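Local coordinates for protein benzoylformate decarboxylase (Mycobacterium smegmatis, PDB 4Q9D) that belongs to the thiamine pyrophosphate-dependent enzyme family and carries a bound magnesium ion, which probably helps to anchor the cofactor, at residues 359-364 / 376-381; 507-512 / 525-530. All coordinates share one frame; numbering follows the deposited sequence.

Contact 1: 359-364 / 376-381; sequences AVYEVL and MESTST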
ATOM      1  N   ALA B 359     -30.121 -22.857  30.760  1.00 28.29           N
ATOM      2  CA  ALA B 359     -29.801 -23.245  32.136  1.00 27.03           C
ATOM      3  C   ALA B 359     -28.532 -22.559  32.619  1.00 31.66           C
ATOM      4  O   ALA B 359     -28.485 -22.045  33.727  1.00 29.94           O
ATOM      5  CB  ALA B 359     -29.624 -24.757  32.237  1.00 24.71           C
ATOM      6  N   VAL B 360     -27.489 -22.576  31.786  1.00 33.02           N
ATOM      7  CA  VAL B 360     -26.185 -22.028  32.167  1.00 26.75           C
ATOM      8  C   VAL B 360     -26.276 -20.556  32.523  1.00 22.73           C
ATOM      9  O   VAL B 360     -25.741 -20.127  33.538  1.00 25.47           O
ATOM     10  CB  VAL B 360     -25.123 -22.156  31.010  1.00 31.53           C
ATOM     11  CG1 VAL B 360     -23.823 -21.439  31.392  1.00 22.94           C
ATOM     12  CG2 VAL B 360     -24.871 -23.597  30.667  1.00 29.94           C
ATOM     13  N   TYR B 361     -26.925 -19.767  31.664  1.00 27.46           N
ATOM     14  CA  TYR B 361     -27.000 -18.323  31.911  1.00 29.56           C
ATOM     15  C   TYR B 361     -27.887 -17.959  33.094  1.00 29.37           C
ATOM     16  O   TYR B 361     -27.623 -16.977  33.785  1.00 27.77           O
ATOM     17  CB  TYR B 361     -27.409 -17.555  30.655  1.00 28.76           C
ATOM     18  CG  TYR B 361     -26.259 -17.357  29.686  1.00 28.43           C
ATOM     19  CD1 TYR B 361     -25.536 -16.166  29.662  1.00 26.67           C
ATOM     20  CD2 TYR B 361     -25.877 -18.377  28.812  1.00 24.98           C
ATOM     21  CE1 TYR B 361     -24.445 -15.996  28.774  1.00 33.74           C
ATOM     22  CE2 TYR B 361     -24.809 -18.215  27.931  1.00 33.76           C
ATOM     23  CZ  TYR B 361     -24.103 -17.029  27.910  1.00 34.26           C
ATOM     24  OH  TYR B 361     -23.069 -16.900  27.009  1.00 30.44           O
ATOM     25  N   GLU B 362     -28.918 -18.761  33.364  1.00 27.54           N
ATOM     26  CA  GLU B 362     -29.757 -18.465  34.536  1.00 23.60           C
ATOM     27  C   GLU B 362     -28.984 -18.724  35.794  1.00 20.46           C
ATOM     28  O   GLU B 362     -28.992 -17.910  36.703  1.00 25.44           O
ATOM     29  CB  GLU B 362     -31.057 -19.282  34.583  1.00 26.63           C
ATOM     30  CG  GLU B 362     -31.878 -18.878  35.825  1.00 34.69           C
ATOM     31  CD  GLU B 362     -33.170 -19.661  35.996  1.00 38.16           C
ATOM     32  OE1 GLU B 362     -33.422 -20.614  35.208  1.00 30.48           O
ATOM     33  OE2 GLU B 362     -33.919 -19.322  36.937  1.00 38.31           O
ATOM     34  N   VAL B 363     -28.276 -19.852  35.851  1.00 25.46           N
ATOM     35  CA  VAL B 363     -27.387 -20.074  36.990  1.00 25.39           C
ATOM     36  C   VAL B 363     -26.389 -18.924  37.169  1.00 29.41           C
ATOM     37  O   VAL B 363     -26.129 -18.482  38.286  1.00 28.18           O
ATOM     38  CB  VAL B 363     -26.601 -21.385  36.867  1.00 31.42           C
ATOM     39  CG1 VAL B 363     -25.604 -21.491  38.008  1.00 21.67           C
ATOM     40  CG2 VAL B 363     -27.563 -22.578  36.860  1.00 28.23           C
ATOM     41  N   LEU B 364     -25.822 -18.430  36.070  1.00 32.19           N
ATOM     42  CA  LEU B 364     -24.868 -17.308  36.169  1.00 28.87           C
ATOM     43  C   LEU B 364     -25.539 -16.069  36.754  1.00 23.72           C
ATOM     44  O   LEU B 364     -24.975 -15.381  37.622  1.00 28.88           O
ATOM     45  CB  LEU B 364     -24.316 -16.947  34.790  1.00 26.80           C
ATOM     46  CG  LEU B 364     -23.133 -17.707  34.232  1.00 35.16           C
ATOM     47  CD1 LEU B 364     -22.930 -17.175  32.817  1.00 40.96           C
ATOM     48  CD2 LEU B 364     -21.905 -17.420  35.088  1.00 39.02           C
ATOM     49  N   MET B 376     -18.074 -11.385  26.520  1.00 21.52           N
ATOM     50  CA  MET B 376     -18.911 -12.330  25.777  1.00 20.06           C
ATOM     51  C   MET B 376     -18.217 -12.791  24.508  1.00 24.56           C
ATOM     52  O   MET B 376     -17.776 -11.969  23.709  1.00 19.71           O
ATOM     53  CB  MET B 376     -20.236 -11.657  25.362  1.00 20.29           C
ATOM     54  CG  MET B 376     -21.096 -12.533  24.410  1.00 25.63           C
ATOM     55  SD  MET B 376     -21.713 -14.022  25.281  1.00 34.09           S
ATOM     56  CE  MET B 376     -23.158 -14.410  24.272  1.00 29.92           C
ATOM     57  N   GLU B 377     -18.158 -14.104  24.317  1.00 21.72           N
ATOM     58  CA  GLU B 377     -17.619 -14.696  23.100  1.00 24.25           C
ATOM     59  C   GLU B 377     -18.273 -16.055  22.882  1.00 25.26           C
ATOM     60  O   GLU B 377     -17.629 -17.094  23.024  1.00 24.53           O
ATOM     61  CB  GLU B 377     -16.101 -14.849  23.201  1.00 21.18           C
ATOM     62  CG  GLU B 377     -15.414 -15.118  21.872  1.00 19.81           C
ATOM     63  CD  GLU B 377     -13.987 -14.608  21.840  1.00 23.58           C
ATOM     64  OE1 GLU B 377     -13.056 -15.437  21.906  1.00 23.10           O
ATOM     65  OE2 GLU B 377     -13.797 -13.377  21.747  1.00 25.74           O
ATOM     66  N   SER B 378     -19.568 -16.045  22.595  1.00 31.53           N
ATOM     67  CA  SER B 378     -20.327 -17.275  22.412  1.00 27.01           C
ATOM     68  C   SER B 378     -21.538 -16.934  21.570  1.00 30.83           C
ATOM     69  O   SER B 378     -22.612 -16.637  22.093  1.00 28.91           O
ATOM     70  CB  SER B 378     -20.761 -17.847  23.761  1.00 29.89           C
ATOM     71  OG  SER B 378     -21.518 -19.033  23.593  1.00 34.76           O
ATOM     72  N   THR B 379     -21.350 -16.961  20.258  1.00 33.76           N
ATOM     73  CA  THR B 379     -22.348 -16.413  19.337  1.00 47.02           C
ATOM     74  C   THR B 379     -23.651 -17.211  19.338  1.00 37.59           C
ATOM     75  O   THR B 379     -24.733 -16.637  19.192  1.00 42.14           O
ATOM     76  CB  THR B 379     -21.806 -16.346  17.911  1.00 49.48           C
ATOM     77  OG1 THR B 379     -21.214 -17.606  17.596  1.00 57.17           O
ATOM     78  CG2 THR B 379     -20.739 -15.248  17.796  1.00 48.89           C
ATOM     79  N   SER B 380     -23.549 -18.526  19.537  1.00 31.12           N
ATOM     80  CA  SER B 380     -24.738 -19.363  19.621  1.00 37.79           C
ATOM     81  C   SER B 380     -25.546 -19.056  20.891  1.00 37.20           C
ATOM     82  O   SER B 380     -26.666 -19.522  21.022  1.00 42.13           O
ATOM     83  CB  SER B 380     -24.401 -20.869  19.527  1.00 33.14           C
ATOM     84  OG  SER B 380     -23.597 -21.303  20.615  1.00 41.93           O
ATOM     85  N   THR B 381     -25.001 -18.269  21.823  1.00 31.48           N
ATOM     86  CA  THR B 381     -25.752 -17.995  23.056  1.00 26.41           C
ATOM     87  C   THR B 381     -26.066 -16.520  23.347  1.00 28.00           C
ATOM     88  O   THR B 381     -26.332 -16.146  24.493  1.00 26.28           O
ATOM     89  CB  THR B 381     -25.128 -18.694  24.290  1.00 29.37           C
ATOM     90  OG1 THR B 381     -23.891 -18.071  24.627  1.00 34.46           O
ATOM     91  CG2 THR B 381     -24.881 -20.178  23.999  1.00 31.17           C
TER
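Thr381 OG1 is gripped by two hydroxyls: it lies 2.8 Å from Tyr361 OH and 2.8 Å from Ser378 OG, the two directions meeting at about 102°. This link ties helix 357-367 to the turn leaving the C-terminal end of strand 373-377, in the parallel-sheet domain that forms the C-terminal thiamine pyrophosphate-binding unit of the family. In either pair the proton could come from either partner. At Tyr361 OH the angle from CZ to Thr381 OG1 is about 107°, with OG1 tilted well out of the ring plane. Tyr361 CE2 also comes within 3.7 Å of Thr381 CB, the threonine approaching the ring obliquely. Thr381 chi1 of 70° sets OG1 between the backbone N and the carbonyl carbon, within reach of both hydroxyls. The turn is closed by its own backbone as well, through Thr381 N to Ser378 O at 2.9 Å, just ahead of helix 382-388. A further hydrogen bond between Tyr361 OH and Thr431 OG1 on strand 428-433 gives this buried oxygen a second partner. The Ser378 side chain lies about 7 Å from the magnesium ion, which puts the turn near the metal site of Asp434, Asn461 and Glu463. Met376, bent at chi2, packs against the phenol oxygen, its SD 3.6 Å and its CE 3.7 Å from Tyr361 OH.

Contact 2: 507-512 / 525-530; sequences DMLEAE and LVVPTL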
ATOM      1  N   ASP B 507     -26.543 -27.641  39.836  1.00 26.57           N
ATOM      2  CA  ASP B 507     -26.096 -27.490  41.231  1.00 28.27           C
ATOM      3  C   ASP B 507     -24.586 -27.325  41.318  1.00 21.98           C
ATOM      4  O   ASP B 507     -24.088 -26.498  42.079  1.00 27.76           O
ATOM      5  CB  ASP B 507     -26.449 -28.697  42.100  1.00 33.30           C
ATOM      6  CG  ASP B 507     -27.951 -28.812  42.383  1.00 52.85           C
ATOM      7  OD1 ASP B 507     -28.624 -27.775  42.586  1.00 37.08           O
ATOM      8  OD2 ASP B 507     -28.446 -29.957  42.404  1.00 60.12           O
ATOM      9  N   MET B 508     -23.870 -28.184  40.607  1.00 28.03           N
ATOM     10  CA  MET B 508     -22.403 -28.146  40.636  1.00 24.60           C
ATOM     11  C   MET B 508     -21.902 -26.832  40.032  1.00 29.27           C
ATOM     12  O   MET B 508     -21.008 -26.190  40.583  1.00 32.25           O
ATOM     13  CB  MET B 508     -21.825 -29.341  39.895  1.00 25.61           C
ATOM     14  CG  MET B 508     -20.344 -29.496  40.151  1.00 31.12           C
ATOM     15  SD  MET B 508     -19.670 -30.965  39.399  1.00 42.21           S
ATOM     16  CE  MET B 508     -17.918 -30.495  39.382  1.00 49.82           C
ATOM     17  N   LEU B 509     -22.522 -26.410  38.933  1.00 28.44           N
ATOM     18  CA  LEU B 509     -22.195 -25.120  38.316  1.00 28.80           C
ATOM     19  C   LEU B 509     -22.307 -23.990  39.330  1.00 30.35           C
ATOM     20  O   LEU B 509     -21.413 -23.130  39.476  1.00 28.64           O
ATOM     21  CB  LEU B 509     -23.099 -24.856  37.092  1.00 20.11           C
ATOM     22  CG  LEU B 509     -22.893 -23.492  36.407  1.00 28.04           C
ATOM     23  CD1 LEU B 509     -21.417 -23.298  35.979  1.00 22.92           C
ATOM     24  CD2 LEU B 509     -23.813 -23.405  35.207  1.00 23.60           C
ATOM     25  N   GLU B 510     -23.396 -24.001  40.074  1.00 29.56           N
ATOM     26  CA  GLU B 510     -23.636 -22.924  41.020  1.00 27.25           C
ATOM     27  C   GLU B 510     -22.591 -22.951  42.103  1.00 29.76           C
ATOM     28  O   GLU B 510     -22.058 -21.901  42.511  1.00 31.25           O
ATOM     29  CB  GLU B 510     -25.030 -23.067  41.634  1.00 31.29           C
ATOM     30  CG  GLU B 510     -25.365 -22.042  42.692  1.00 41.88           C
ATOM     31  CD  GLU B 510     -26.596 -22.457  43.521  1.00 51.25           C
ATOM     32  OE1 GLU B 510     -27.237 -23.490  43.199  1.00 49.30           O
ATOM     33  OE2 GLU B 510     -26.916 -21.755  44.496  1.00 44.02           O
ATOM     34  N   ALA B 511     -22.294 -24.154  42.584  1.00 27.73           N
ATOM     35  CA  ALA B 511     -21.355 -24.278  43.688  1.00 34.36           C
ATOM     36  C   ALA B 511     -19.939 -23.914  43.238  1.00 31.70           C
ATOM     37  O   ALA B 511     -19.197 -23.249  43.963  1.00 30.66           O
ATOM     38  CB  ALA B 511     -21.392 -25.703  44.272  1.00 28.10           C
ATOM     39  N   GLU B 512     -19.548 -24.373  42.053  1.00 31.86           N
ATOM     40  CA  GLU B 512     -18.196 -24.077  41.546  1.00 26.52           C
ATOM     41  C   GLU B 512     -18.051 -22.580  41.246  1.00 27.35           C
ATOM     42  O   GLU B 512     -16.975 -21.999  41.429  1.00 30.35           O
ATOM     43  CB  GLU B 512     -17.906 -24.923  40.307  1.00 25.78           C
ATOM     44  CG  GLU B 512     -17.791 -26.415  40.615  1.00 26.63           C
ATOM     45  CD  GLU B 512     -16.554 -26.754  41.453  1.00 38.56           C
ATOM     46  OE1 GLU B 512     -15.688 -25.876  41.649  1.00 33.52           O
ATOM     47  OE2 GLU B 512     -16.440 -27.915  41.894  1.00 46.17           O
ATOM     48  N   LEU B 525     -14.274 -22.946  34.158  1.00 25.09           N
ATOM     49  CA  LEU B 525     -15.353 -23.899  34.409  1.00 28.26           C
ATOM     50  C   LEU B 525     -15.850 -24.382  33.057  1.00 22.99           C
ATOM     51  O   LEU B 525     -16.314 -23.596  32.231  1.00 23.53           O
ATOM     52  CB  LEU B 525     -16.489 -23.252  35.217  1.00 25.77           C
ATOM     53  CG  LEU B 525     -16.103 -22.760  36.618  1.00 27.19           C
ATOM     54  CD1 LEU B 525     -17.293 -22.069  37.305  1.00 25.34           C
ATOM     55  CD2 LEU B 525     -15.533 -23.868  37.489  1.00 24.73           C
ATOM     56  N   VAL B 526     -15.715 -25.673  32.820  1.00 24.87           N
ATOM     57  CA  VAL B 526     -16.136 -26.253  31.570  1.00 22.13           C
ATOM     58  C   VAL B 526     -17.538 -26.853  31.762  1.00 31.89           C
ATOM     59  O   VAL B 526     -17.725 -27.744  32.586  1.00 32.80           O
ATOM     60  CB  VAL B 526     -15.103 -27.299  31.085  1.00 25.24           C
ATOM     61  CG1 VAL B 526     -15.481 -27.790  29.700  1.00 24.89           C
ATOM     62  CG2 VAL B 526     -13.673 -26.666  31.060  1.00 19.33           C
ATOM     63  N   VAL B 527     -18.516 -26.337  31.014  1.00 29.79           N
ATOM     64  CA  VAL B 527     -19.904 -26.720  31.175  1.00 24.63           C
ATOM     65  C   VAL B 527     -20.414 -27.442  29.923  1.00 28.74           C
ATOM     66  O   VAL B 527     -20.591 -26.838  28.866  1.00 27.83           O
ATOM     67  CB  VAL B 527     -20.789 -25.501  31.456  1.00 29.86           C
ATOM     68  CG1 VAL B 527     -22.242 -25.945  31.700  1.00 33.30           C
ATOM     69  CG2 VAL B 527     -20.259 -24.693  32.665  1.00 28.28           C
ATOM     70  N   PRO B 528     -20.655 -28.755  30.030  1.00 24.37           N
ATOM     71  CA  PRO B 528     -21.146 -29.439  28.825  1.00 23.80           C
ATOM     72  C   PRO B 528     -22.549 -28.960  28.478  1.00 31.40           C
ATOM     73  O   PRO B 528     -23.426 -28.947  29.336  1.00 27.56           O
ATOM     74  CB  PRO B 528     -21.143 -30.926  29.225  1.00 25.35           C
ATOM     75  CG  PRO B 528     -20.235 -31.004  30.447  1.00 28.85           C
ATOM     76  CD  PRO B 528     -20.367 -29.674  31.145  1.00 29.30           C
ATOM     77  N   THR B 529     -22.767 -28.545  27.241  1.00 27.50           N
ATOM     78  CA  THR B 529     -24.064 -27.982  26.884  1.00 28.18           C
ATOM     79  C   THR B 529     -24.549 -28.658  25.610  1.00 31.33           C
ATOM     80  O   THR B 529     -23.790 -29.361  24.945  1.00 34.06           O
ATOM     81  CB  THR B 529     -23.982 -26.461  26.635  1.00 34.43           C
ATOM     82  OG1 THR B 529     -23.087 -26.230  25.549  1.00 34.44           O
ATOM     83  CG2 THR B 529     -23.462 -25.717  27.883  1.00 28.70           C
ATOM     84  N   LEU B 530     -25.804 -28.428  25.256  1.00 30.17           N
ATOM     85  CA  LEU B 530     -26.386 -29.045  24.065  1.00 35.84           C
ATOM     86  C   LEU B 530     -26.068 -28.261  22.799  1.00 37.97           C
ATOM     87  O   LEU B 530     -26.057 -27.031  22.823  1.00 45.78           O
ATOM     88  CB  LEU B 530     -27.906 -29.158  24.221  1.00 35.84           C
ATOM     89  CG  LEU B 530     -28.339 -29.882  25.502  1.00 34.79           C
ATOM     90  CD1 LEU B 530     -29.795 -29.567  25.793  1.00 42.38           C
ATOM     91  CD2 LEU B 530     -28.129 -31.377  25.385  1.00 34.79           C
TER
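The CA atoms of Leu509 and Val527 are 7.7 Å apart, and those of Glu512 and Leu525 repeat that spacing; because the number rises along the helix as it falls along the strand, helix 506-518 runs counter to strand 523-528. Three residues along the helix, a little under one turn, are thus matched to two along the strand. Val527 and Leu525 turn their side chains toward the helix, while Val526 between them points the other way, to Ile489 and Ser490 of helix 489-495, as expected for a strand covered on both faces. The Leu509 side chain reaches the strand by its end: with CG anti to the backbone N (chi1 177°), its CD1 meets Val527 CG2 at 3.8 Å, and the two side chains cross at about a right angle. At the other pair the touching part of the glutamate is its aliphatic root, Glu512 CB, which lies 3.8 Å from Leu525 CD2 and 4.2 Å from Leu525 CD1. The same CD1 also rests against the helix backbone, 4.0 Å from Glu512 C. Ala501 of strand 499-502 touches both Glu512 and Leu525, and Val503 adds to the cover over Val527. Helix 506-518, laid over the two parallel neighbours it connects, makes a beta-alpha-beta unit, the building block of the alternating alpha/beta fold of thiamine pyrophosphate-binding domains.

How the contacts relate
Both contacts are buried and belong to the same parallel sheet, with centres about 11 Å apart, but their chemistry differs. Contact 1 is polar, its hydroxyls clustered beyond the C-terminal end of a strand and close to the magnesium ion; contact 2 is wholly apolar, lies farther from the metal and includes the partly exposed Glu512. Their helices, 357-367 and 506-518, pack side by side: Val363 CG1 touches Leu509 CG at 3.7 Å. Val360 CG2 meets Val527 CG1 at 3.7 Å, so the helix of contact 1 also rests on the strand of contact 2. Tyr361 and Val360, adjacent in sequence, thereby serve different strands of one sheet.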